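Local coordinates for protein alkaline phosphatase (Antarctic bacterium, PDB 2W5V) that probably hydrolyses phosphate monoesters as a zinc- and magnesium-dependent alkaline phosphatase, working through a phosphoserine intermediate, at residues T89-G94 with I297-H302; A129-S132 with T137-S140; A143-L146 with E152-A155; F165-G170 with G228-A233. The protein carries 1 engineered substitution. One frame throughout, in Å; residues are numbered along the deposited sequence.

Contact 1 of 4, residues T89-G94 with I297-H302; sequences TAFSCG and IVTSDH. With ZN (zinc ion), chain H.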
loop_
_atom_site.group_PDB
_atom_site.type_symbol
_atom_site.label_atom_id
_atom_site.label_comp_id
_atom_site.label_asym_id
_atom_site.label_seq_id
_atom_site.Cartn_x
_atom_site.Cartn_y
_atom_site.Cartn_z
ATOM N N THR B 89 -20.220 -5.114 2.062
ATOM C CA THR B 89 -21.143 -5.761 1.126
ATOM C C THR B 89 -20.422 -6.048 -0.212
ATOM O O THR B 89 -20.723 -7.034 -0.892
ATOM C CB THR B 89 -22.427 -4.915 0.904
ATOM O OG1 THR B 89 -23.152 -4.805 2.142
ATOM C CG2 THR B 89 -23.341 -5.580 -0.131
ATOM N N ALA B 90 -19.459 -5.204 -0.578
ATOM C CA ALA B 90 -18.642 -5.485 -1.760
ATOM C C ALA B 90 -17.969 -6.851 -1.610
ATOM O O ALA B 90 -17.982 -7.662 -2.537
ATOM C CB ALA B 90 -17.597 -4.397 -1.971
ATOM N N PHE B 91 -17.391 -7.097 -0.433
ATOM C CA PHE B 91 -16.715 -8.365 -0.136
ATOM C C PHE B 91 -17.697 -9.531 -0.007
ATOM O O PHE B 91 -17.455 -10.628 -0.513
ATOM C CB PHE B 91 -15.939 -8.288 1.180
ATOM C CG PHE B 91 -14.873 -7.223 1.225
ATOM C CD1 PHE B 91 -14.272 -6.746 0.071
ATOM C CD2 PHE B 91 -14.441 -6.735 2.451
ATOM C CE1 PHE B 91 -13.269 -5.775 0.139
ATOM C CE2 PHE B 91 -13.443 -5.771 2.524
ATOM C CZ PHE B 91 -12.854 -5.292 1.367
ATOM N N SER B 92 -18.796 -9.305 0.702
ATOM C CA SER B 92 -19.693 -10.411 1.023
ATOM C C SER B 92 -20.603 -10.809 -0.132
ATOM O O SER B 92 -20.994 -11.970 -0.225
ATOM C CB SER B 92 -20.544 -10.085 2.252
ATOM O OG SER B 92 -21.480 -9.064 1.949
ATOM N N CYS B 93 -20.948 -9.851 -0.995
ATOM C CA CYS B 93 -21.940 -10.082 -2.049
ATOM C C CYS B 93 -21.426 -9.852 -3.468
ATOM O O CYS B 93 -22.044 -10.300 -4.431
ATOM C CB CYS B 93 -23.189 -9.232 -1.811
ATOM S SG CYS B 93 -24.036 -9.646 -0.262
ATOM N N GLY B 94 -20.305 -9.150 -3.598
ATOM C CA GLY B 94 -19.673 -8.991 -4.897
ATOM C C GLY B 94 -20.237 -7.898 -5.789
ATOM O O GLY B 94 -20.030 -7.913 -7.005
ATOM N N ILE B 297 -7.123 -14.658 3.635
ATOM C CA ILE B 297 -7.142 -13.359 2.982
ATOM C C ILE B 297 -7.261 -12.274 4.039
ATOM O O ILE B 297 -8.112 -12.355 4.924
ATOM C CB ILE B 297 -8.345 -13.218 2.032
ATOM C CG1 ILE B 297 -8.322 -14.321 0.970
ATOM C CG2 ILE B 297 -8.349 -11.833 1.386
ATOM C CD1 ILE B 297 -9.698 -14.623 0.403
ATOM N N VAL B 298 -6.400 -11.269 3.947
ATOM C CA VAL B 298 -6.423 -10.140 4.877
ATOM C C VAL B 298 -6.568 -8.845 4.092
ATOM O O VAL B 298 -5.788 -8.576 3.167
ATOM C CB VAL B 298 -5.121 -10.039 5.699
ATOM C CG1 VAL B 298 -5.152 -8.789 6.567
ATOM C CG2 VAL B 298 -4.911 -11.292 6.566
ATOM N N THR B 299 -7.554 -8.033 4.451
ATOM C CA THR B 299 -7.701 -6.740 3.792
ATOM C C THR B 299 -8.458 -5.787 4.702
ATOM O O THR B 299 -8.783 -6.144 5.831
ATOM C CB THR B 299 -8.408 -6.865 2.420
ATOM O OG1 THR B 299 -8.230 -5.653 1.674
ATOM C CG2 THR B 299 -9.899 -7.133 2.589
ATOM N N SER B 300 -8.749 -4.590 4.207
ATOM C CA SER B 300 -9.542 -3.610 4.953
ATOM C C SER B 300 -10.669 -3.115 4.057
ATOM O O SER B 300 -10.633 -3.301 2.841
ATOM C CB SER B 300 -8.681 -2.411 5.365
ATOM O OG SER B 300 -7.433 -2.832 5.905
ATOM N N ASP B 301 -11.653 -2.451 4.646
ATOM C CA ASP B 301 -12.763 -1.929 3.859
ATOM C C ASP B 301 -12.458 -0.537 3.305
ATOM O O ASP B 301 -12.983 -0.162 2.267
ATOM C CB ASP B 301 -14.088 -1.971 4.657
ATOM C CG ASP B 301 -14.019 -1.215 5.983
ATOM O OD1 ASP B 301 -12.896 -0.959 6.474
ATOM O OD2 ASP B 301 -15.102 -0.878 6.535
ATOM N N HIS B 302 -11.582 0.199 3.996
ATOM C CA HIS B 302 -11.180 1.561 3.638
ATOM C C HIS B 302 -10.172 2.033 4.693
ATOM O O HIS B 302 -9.894 1.307 5.652
ATOM C CB HIS B 302 -12.387 2.489 3.671
ATOM C CG HIS B 302 -13.082 2.477 4.996
ATOM N ND1 HIS B 302 -12.624 3.195 6.078
ATOM C CD2 HIS B 302 -14.150 1.772 5.430
ATOM C CE1 HIS B 302 -13.404 2.956 7.120
ATOM N NE2 HIS B 302 -14.338 2.098 6.751
HETATM ZN ZN ZN H . -15.154 0.582 7.925
#
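Phe91 carries the helix side of this contact alone. Its ring reaches from the last turn of helix 86-93 to the chain at Thr299-Asp301, next to the zinc site. The nearest CA atoms are those of Phe91 and Asp301, 8.5 Å apart, and the ring bridges the gap. CG stands beside the backbone N and anti to the carbonyl carbon (chi1 -59°), and this sends the ring off the helix toward the strand.

The tight part lies at the ring tip. Phe91 CZ is 3.3 Å from Ser300 O, which approaches the ring edge in its plane. The Thr299 side chain points back at Phe91, and its CG2 lies 3.7 Å from Phe91 CZ, oblique to the ring. The hydroxyl of Thr299 bonds instead to the carbonyl of Pro343, so the methyl is left to meet the ring. Ile41 and Ile72 also touch Phe91.

The looser part lies toward the metal, and it too is buried. Phe91 CE2 is 4.1 Å from Asp301 CA, and the carboxylate of Asp301 leads away from the helix. Its OD2 binds zinc at 2.0 Å, and OD1 takes the N-H of Gly44. His302 NE2 binds the same ion at 2.1 Å. Asp43 and phosphorylated Ser84 complete the site.

Ser300 O has no hydrogen-bond partner in the model. The ring edge carries a slight positive charge, so its C-H groups probably give this buried carbonyl a weak electrostatic substitute. An apolar ring thus backs the chain just before two zinc ligands.

Contact 2 of 4, residues A129-S132 with T137-S140; sequences ATSS and TPAS. With MG (magnesium ion), chain I.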
loop_
_atom_site.group_PDB
_atom_site.type_symbol
_atom_site.label_atom_id
_atom_site.label_comp_id
_atom_site.label_asym_id
_atom_site.label_seq_id
_atom_site.Cartn_x
_atom_site.Cartn_y
_atom_site.Cartn_z
ATOM N N ALA B 129 -16.284 -10.673 15.515
ATOM C CA ALA B 129 -16.096 -9.221 15.475
ATOM C C ALA B 129 -15.848 -8.639 16.866
ATOM O O ALA B 129 -16.315 -9.196 17.851
ATOM C CB ALA B 129 -17.308 -8.560 14.855
ATOM N N THR B 130 -15.139 -7.510 16.943
ATOM C CA THR B 130 -14.927 -6.839 18.229
ATOM C C THR B 130 -15.938 -5.718 18.453
ATOM O O THR B 130 -16.003 -5.132 19.532
ATOM C CB THR B 130 -13.491 -6.295 18.402
ATOM O OG1 THR B 130 -13.203 -5.358 17.357
ATOM C CG2 THR B 130 -12.482 -7.428 18.355
ATOM N N SER B 131 -16.722 -5.422 17.425
ATOM C CA SER B 131 -17.864 -4.530 17.577
ATOM C C SER B 131 -19.071 -5.363 17.993
ATOM O O SER B 131 -18.951 -6.552 18.293
ATOM C CB SER B 131 -18.177 -3.841 16.244
ATOM O OG SER B 131 -18.409 -4.806 15.222
ATOM N N SER B 132 -20.241 -4.740 18.005
ATOM C CA SER B 132 -21.468 -5.513 18.097
ATOM C C SER B 132 -21.516 -6.457 16.903
ATOM O O SER B 132 -21.021 -6.132 15.816
ATOM C CB SER B 132 -22.685 -4.586 18.088
ATOM O OG SER B 132 -23.873 -5.310 17.819
ATOM N N THR B 137 -19.969 -4.361 9.386
ATOM C CA THR B 137 -19.087 -5.361 8.785
ATOM C C THR B 137 -19.588 -6.814 8.947
ATOM O O THR B 137 -19.785 -7.510 7.942
ATOM C CB THR B 137 -17.626 -5.219 9.282
ATOM O OG1 THR B 137 -17.248 -3.843 9.238
ATOM C CG2 THR B 137 -16.680 -6.016 8.393
ATOM N N PRO B 138 -19.795 -7.274 10.200
ATOM C CA PRO B 138 -20.334 -8.629 10.383
ATOM C C PRO B 138 -21.700 -8.740 9.722
ATOM O O PRO B 138 -21.996 -9.751 9.098
ATOM C CB PRO B 138 -20.524 -8.760 11.909
ATOM C CG PRO B 138 -19.929 -7.588 12.520
ATOM C CD PRO B 138 -19.620 -6.554 11.472
ATOM N N ALA B 139 -22.525 -7.707 9.857
ATOM C CA ALA B 139 -23.909 -7.777 9.388
ATOM C C ALA B 139 -23.974 -8.079 7.895
ATOM O O ALA B 139 -24.829 -8.841 7.438
ATOM C CB ALA B 139 -24.637 -6.480 9.683
ATOM N N SER B 140 -23.070 -7.469 7.140
ATOM C CA SER B 140 -23.065 -7.646 5.696
ATOM C C SER B 140 -22.856 -9.101 5.292
ATOM O O SER B 140 -23.148 -9.474 4.159
ATOM C CB SER B 140 -21.994 -6.767 5.040
ATOM O OG SER B 140 -22.287 -5.394 5.225
HETATM MG MG MG I . -16.569 -2.600 10.916
HETATM O O HOH W 1 -18.069 -3.755 12.202
HETATM O O HOH W 2 -15.734 -1.422 12.571
HETATM O O HOH W 3 -18.234 -1.014 10.747
#
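The loop after strand 124-129, at the C-terminal edge of the central sheet, folds back on the short helix 136-139 beside the magnesium site. Pro138 touches Ala129, Ser131 and Ser132 there. Such strand ends carry the active site in the alkaline phosphatase fold.

The packing centres on one atom, Pro138 CG. It sits 3.6 Å from Ala129 CB, an apolar contact. Ser132 O lies 3.8 Å from the same Pro138 CG. Ser131 OG is farther from it. Glu254, on strand 249-255, also touches Ala129, Ser131 and Pro138, so the proline is packed against a metal ligand.

Thr137 faces the ion rather than the loop. Its OG1 stands beside the backbone N (chi1 -46°) and binds magnesium at 2.2 Å. Three waters, Asp43 and Glu254 bring the number of ligands to six. Asp135, an engineered residue, lies in the turn between the segments, close to Ser131.

A bound water joins the two segments. Water 1 is a magnesium ligand and donates to Ser131 OG at 3.2 Å. It also accepts a weak bond from the backbone N of Thr137. Ser131 is therefore a second-shell residue and probably helps to place a first-shell water. Its hydroxyl has a defined direction, since it accepts from the water and donates its own hydrogen to the carbonyl of the next residue. That last bond, Ser131 OG to Ser132 O, is 3.0 Å long. The hydroxyl meets the carbonyl at 130° and stands 32° off its plane.

Contact 3 of 4, residues A143-L146 with E152-A155; sequences AHAL and EEIA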
loop_
_atom_site.group_PDB
_atom_site.type_symbol
_atom_site.label_atom_id
_atom_site.label_comp_id
_atom_site.label_asym_id
_atom_site.label_seq_id
_atom_site.Cartn_x
_atom_site.Cartn_y
_atom_site.Cartn_z
ATOM N N ALA B 143 -26.892 -10.696 6.966
ATOM C CA ALA B 143 -28.173 -9.998 6.906
ATOM C C ALA B 143 -28.395 -9.261 5.592
ATOM O O ALA B 143 -27.468 -9.061 4.812
ATOM C CB ALA B 143 -28.309 -9.030 8.072
ATOM N N HIS B 144 -29.638 -8.855 5.363
ATOM C CA HIS B 144 -29.979 -8.015 4.222
ATOM C C HIS B 144 -30.891 -6.894 4.696
ATOM O O HIS B 144 -32.051 -7.129 5.014
ATOM C CB HIS B 144 -30.685 -8.846 3.149
ATOM C CG HIS B 144 -29.895 -10.033 2.698
ATOM N ND1 HIS B 144 -28.881 -9.942 1.766
ATOM C CD2 HIS B 144 -29.956 -11.338 3.056
ATOM C CE1 HIS B 144 -28.363 -11.138 1.563
ATOM N NE2 HIS B 144 -28.995 -12.005 2.336
ATOM N N ALA B 145 -30.358 -5.679 4.761
ATOM C CA ALA B 145 -31.102 -4.546 5.296
ATOM C C ALA B 145 -30.860 -3.306 4.450
ATOM O O ALA B 145 -29.789 -3.131 3.893
ATOM C CB ALA B 145 -30.716 -4.286 6.751
ATOM N N LEU B 146 -31.870 -2.450 4.364
ATOM C CA LEU B 146 -31.802 -1.254 3.537
ATOM C C LEU B 146 -30.829 -0.251 4.109
ATOM O O LEU B 146 -30.269 0.562 3.383
ATOM C CB LEU B 146 -33.179 -0.589 3.446
ATOM C CG LEU B 146 -34.222 -1.372 2.669
ATOM C CD1 LEU B 146 -35.520 -0.587 2.628
ATOM C CD2 LEU B 146 -33.697 -1.628 1.282
ATOM N N GLU B 152 -31.643 -3.645 15.101
ATOM C CA GLU B 152 -32.579 -4.627 15.653
ATOM C C GLU B 152 -33.124 -5.544 14.552
ATOM O O GLU B 152 -33.343 -6.733 14.774
ATOM C CB GLU B 152 -33.700 -3.946 16.433
ATOM C CG GLU B 152 -33.190 -3.264 17.696
ATOM C CD GLU B 152 -34.296 -2.686 18.560
ATOM O OE1 GLU B 152 -35.491 -2.887 18.235
ATOM O OE2 GLU B 152 -33.957 -2.031 19.570
ATOM N N GLU B 153 -33.327 -4.997 13.360
ATOM C CA GLU B 153 -33.712 -5.823 12.213
ATOM C C GLU B 153 -32.594 -6.800 11.859
ATOM O O GLU B 153 -32.837 -7.968 11.548
ATOM C CB GLU B 153 -34.034 -4.942 11.003
ATOM C CG GLU B 153 -34.407 -5.720 9.740
ATOM C CD GLU B 153 -34.744 -4.811 8.558
ATOM O OE1 GLU B 153 -35.533 -3.857 8.738
ATOM O OE2 GLU B 153 -34.239 -5.063 7.443
ATOM N N ILE B 154 -31.359 -6.309 11.884
ATOM C CA ILE B 154 -30.201 -7.137 11.589
ATOM C C ILE B 154 -30.077 -8.290 12.583
ATOM O O ILE B 154 -29.803 -9.429 12.196
ATOM C CB ILE B 154 -28.911 -6.286 11.553
ATOM C CG1 ILE B 154 -28.876 -5.493 10.246
ATOM C CG2 ILE B 154 -27.674 -7.171 11.681
ATOM C CD1 ILE B 154 -27.906 -4.338 10.236
ATOM N N ALA B 155 -30.292 -7.999 13.861
ATOM C CA ALA B 155 -30.282 -9.046 14.877
ATOM C C ALA B 155 -31.327 -10.122 14.569
ATOM O O ALA B 155 -31.044 -11.319 14.646
ATOM C CB ALA B 155 -30.524 -8.453 16.251
HETATM O O HOH W 4 -34.354 -3.348 5.553
#
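Ala143 and Ala145 lie on an extended, irregular chain that runs past helix 151-158. The nearest CA atoms are those of Ala143 and Ile154, 5.9 Å apart. Residues alternate along the extended chain. Ala143 and Ala145 point toward the helix, and His144 between them points away.

Ile154 meets both alanine methyls. Its CG2 is 4.1 Å from Ala143 CB, and its CG1 is 4.1 Å from Ala145 CB. CG1 is near Ala143 CB as well, while CG2 meets Ala143 alone.

Glu153 lies at the outer margin. CG is anti to the backbone N (chi1 178°) and the chain stays extended beyond it, which carries the carboxylate alongside Ala145. Its OE2 is 3.7 Å from Ala145 CB. Water 4 donates to Glu153 OE2 at 2.6 Å and accepts from the backbone N of Leu146 at 2.9 Å, so it closes the outer end of the contact. His144 is held on its other side by Gly103 and Glu116.

Here a connecting chain packs on the helix that follows it. His144, Glu153 and Asp157 have been seen as magnesium ligands in a crystal structure of this protein, although this chain holds no such ion.

Contact 4 of 4, residues F165-G170 with G228-A233; sequences FFAGGG and GNFLSA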
loop_
_atom_site.group_PDB
_atom_site.type_symbol
_atom_site.label_atom_id
_atom_site.label_comp_id
_atom_site.label_asym_id
_atom_site.label_seq_id
_atom_site.Cartn_x
_atom_site.Cartn_y
_atom_site.Cartn_z
ATOM N N PHE B 165 -21.706 -20.352 13.457
ATOM C CA PHE B 165 -20.922 -19.850 14.583
ATOM C C PHE B 165 -20.835 -18.325 14.541
ATOM O O PHE B 165 -20.679 -17.741 13.472
ATOM C CB PHE B 165 -19.508 -20.441 14.514
ATOM C CG PHE B 165 -18.606 -20.035 15.657
ATOM C CD1 PHE B 165 -18.416 -20.880 16.742
ATOM C CD2 PHE B 165 -17.929 -18.825 15.631
ATOM C CE1 PHE B 165 -17.571 -20.517 17.789
ATOM C CE2 PHE B 165 -17.083 -18.453 16.676
ATOM C CZ PHE B 165 -16.904 -19.298 17.752
ATOM N N PHE B 166 -20.915 -17.675 15.696
ATOM C CA PHE B 166 -20.561 -16.257 15.750
ATOM C C PHE B 166 -20.081 -15.865 17.135
ATOM O O PHE B 166 -20.382 -16.539 18.122
ATOM C CB PHE B 166 -21.718 -15.355 15.279
ATOM C CG PHE B 166 -22.898 -15.321 16.223
ATOM C CD1 PHE B 166 -22.914 -14.455 17.309
ATOM C CD2 PHE B 166 -23.993 -16.145 16.014
ATOM C CE1 PHE B 166 -24.000 -14.419 18.177
ATOM C CE2 PHE B 166 -25.081 -16.113 16.874
ATOM C CZ PHE B 166 -25.084 -15.246 17.958
ATOM N N ALA B 167 -19.319 -14.779 17.197
ATOM C CA ALA B 167 -18.837 -14.250 18.466
ATOM C C ALA B 167 -18.619 -12.754 18.337
ATOM O O ALA B 167 -17.942 -12.292 17.414
ATOM C CB ALA B 167 -17.545 -14.939 18.871
ATOM N N GLY B 168 -19.206 -11.996 19.256
ATOM C CA GLY B 168 -19.042 -10.555 19.255
ATOM C C GLY B 168 -19.783 -9.908 20.401
ATOM O O GLY B 168 -20.195 -10.589 21.340
ATOM N N GLY B 169 -19.937 -8.588 20.339
ATOM C CA GLY B 169 -20.790 -7.885 21.283
ATOM C C GLY B 169 -22.205 -7.777 20.737
ATOM O O GLY B 169 -22.571 -8.494 19.800
ATOM N N GLY B 170 -23.002 -6.891 21.327
ATOM C CA GLY B 170 -24.328 -6.588 20.817
ATOM C C GLY B 170 -25.492 -7.286 21.495
ATOM O O GLY B 170 -26.572 -7.398 20.914
ATOM N N GLY B 228 -8.033 -8.252 25.921
ATOM C CA GLY B 228 -7.139 -9.386 25.793
ATOM C C GLY B 228 -7.279 -10.066 24.443
ATOM O O GLY B 228 -7.677 -9.430 23.465
ATOM N N ASN B 229 -6.968 -11.361 24.398
ATOM C CA ASN B 229 -6.851 -12.100 23.141
ATOM C C ASN B 229 -8.170 -12.624 22.574
ATOM O O ASN B 229 -8.198 -13.658 21.903
ATOM C CB ASN B 229 -5.867 -13.262 23.294
ATOM C CG ASN B 229 -6.479 -14.448 24.009
ATOM O OD1 ASN B 229 -6.104 -15.595 23.765
ATOM N ND2 ASN B 229 -7.434 -14.180 24.892
ATOM N N PHE B 230 -9.254 -11.904 22.830
ATOM C CA PHE B 230 -10.558 -12.303 22.305
ATOM C C PHE B 230 -10.548 -12.627 20.807
ATOM O O PHE B 230 -11.018 -13.684 20.388
ATOM C CB PHE B 230 -11.602 -11.225 22.559
ATOM C CG PHE B 230 -12.875 -11.448 21.795
ATOM C CD1 PHE B 230 -13.747 -12.461 22.169
ATOM C CD2 PHE B 230 -13.190 -10.667 20.697
ATOM C CE1 PHE B 230 -14.929 -12.677 21.470
ATOM C CE2 PHE B 230 -14.367 -10.879 19.985
ATOM C CZ PHE B 230 -15.237 -11.888 20.375
ATOM N N LEU B 231 -10.029 -11.715 19.990
ATOM C CA LEU B 231 -10.137 -11.900 18.548
ATOM C C LEU B 231 -9.421 -13.180 18.104
ATOM O O LEU B 231 -9.990 -13.992 17.377
ATOM C CB LEU B 231 -9.625 -10.670 17.785
ATOM C CG LEU B 231 -9.743 -10.700 16.262
ATOM C CD1 LEU B 231 -11.191 -10.868 15.829
ATOM C CD2 LEU B 231 -9.150 -9.434 15.672
ATOM N N SER B 232 -8.184 -13.375 18.549
ATOM C CA SER B 232 -7.474 -14.608 18.222
ATOM C C SER B 232 -8.188 -15.843 18.769
ATOM O O SER B 232 -8.419 -16.805 18.039
ATOM C CB SER B 232 -6.034 -14.571 18.733
ATOM O OG SER B 232 -5.287 -13.602 18.022
ATOM N N ALA B 233 -8.528 -15.813 20.054
ATOM C CA ALA B 233 -9.141 -16.967 20.706
ATOM C C ALA B 233 -10.461 -17.356 20.042
ATOM O O ALA B 233 -10.751 -18.539 19.872
ATOM C CB ALA B 233 -9.352 -16.698 22.199
#
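Apolar packing comes first. Phe230, in the first turn of helix 230-242, reaches across to Ala167 on strand 165-169. Its CZ is 4.1 Å from Ala167 CB. Both side chains leave their backbones toward each other. CG of Phe230 is anti to the backbone N (chi1 168°), which sends the ring out from the helix start to the strand. The nearest CA atoms are those of Ala167 and Leu231, 9.0 Å apart, and the ring of Phe230, the residue before Leu231, fills the gap.

Ring-to-peptide contact is the second kind. The link between Ala167 and Gly168 meets the rim of the ring, near its plane. Phe230 CZ is 4.0 Å from Ala167 O and 4.1 Å from Gly168 N. These are ordinary van der Waals contacts, made by the ring edge. Gly168 presents only backbone here.

Two backbone hydrogen bonds lie within segment 228-233, and strand residues Phe165, Phe166 and Ala167 bond to the neighbouring strands. Ala233 N donates to Asn229 O at 2.9 Å, a bond of the first helical turn. Phe230 N makes a weak bond to Gly228 O. Asn229 occupies the N-cap position, but its side chain makes no capping bond.

The contact seats the start of a helix on one strand of the central sheet. Leu199 and Leu215 also touch Phe230. Farther along the same helix, Ala238 and Leu242 pack on Phe165. Leu231 turns to helix 267-291 instead. Strand 165-169 lies between strands 124-129 and 210-214 and runs parallel to both, with helix 230-242 packed against it.

Contact 2 joins the other three. Its centre is about 13 Å from that of contact 1, 12 Å from contact 3 and 10 Å from contact 4. Ser140 O of contact 2 lies 2.8 Å from Ser92 OG of contact 1, probably a hydrogen bond. Ala139 CB packs on Ile154 CG2 of contact 3 at 3.7 Å. Ala129 N probably bonds to Ala167 O of contact 4, since adjacent strands meet there. Contacts 1 and 2 supply zinc and magnesium ligands; the side chain of Asp301 is about 5 Å from that magnesium. Contact 3 lies farther out, with the Ile154 side chain about 11 Å from the ion. Gly168 of contact 4 is about 12 Å from it.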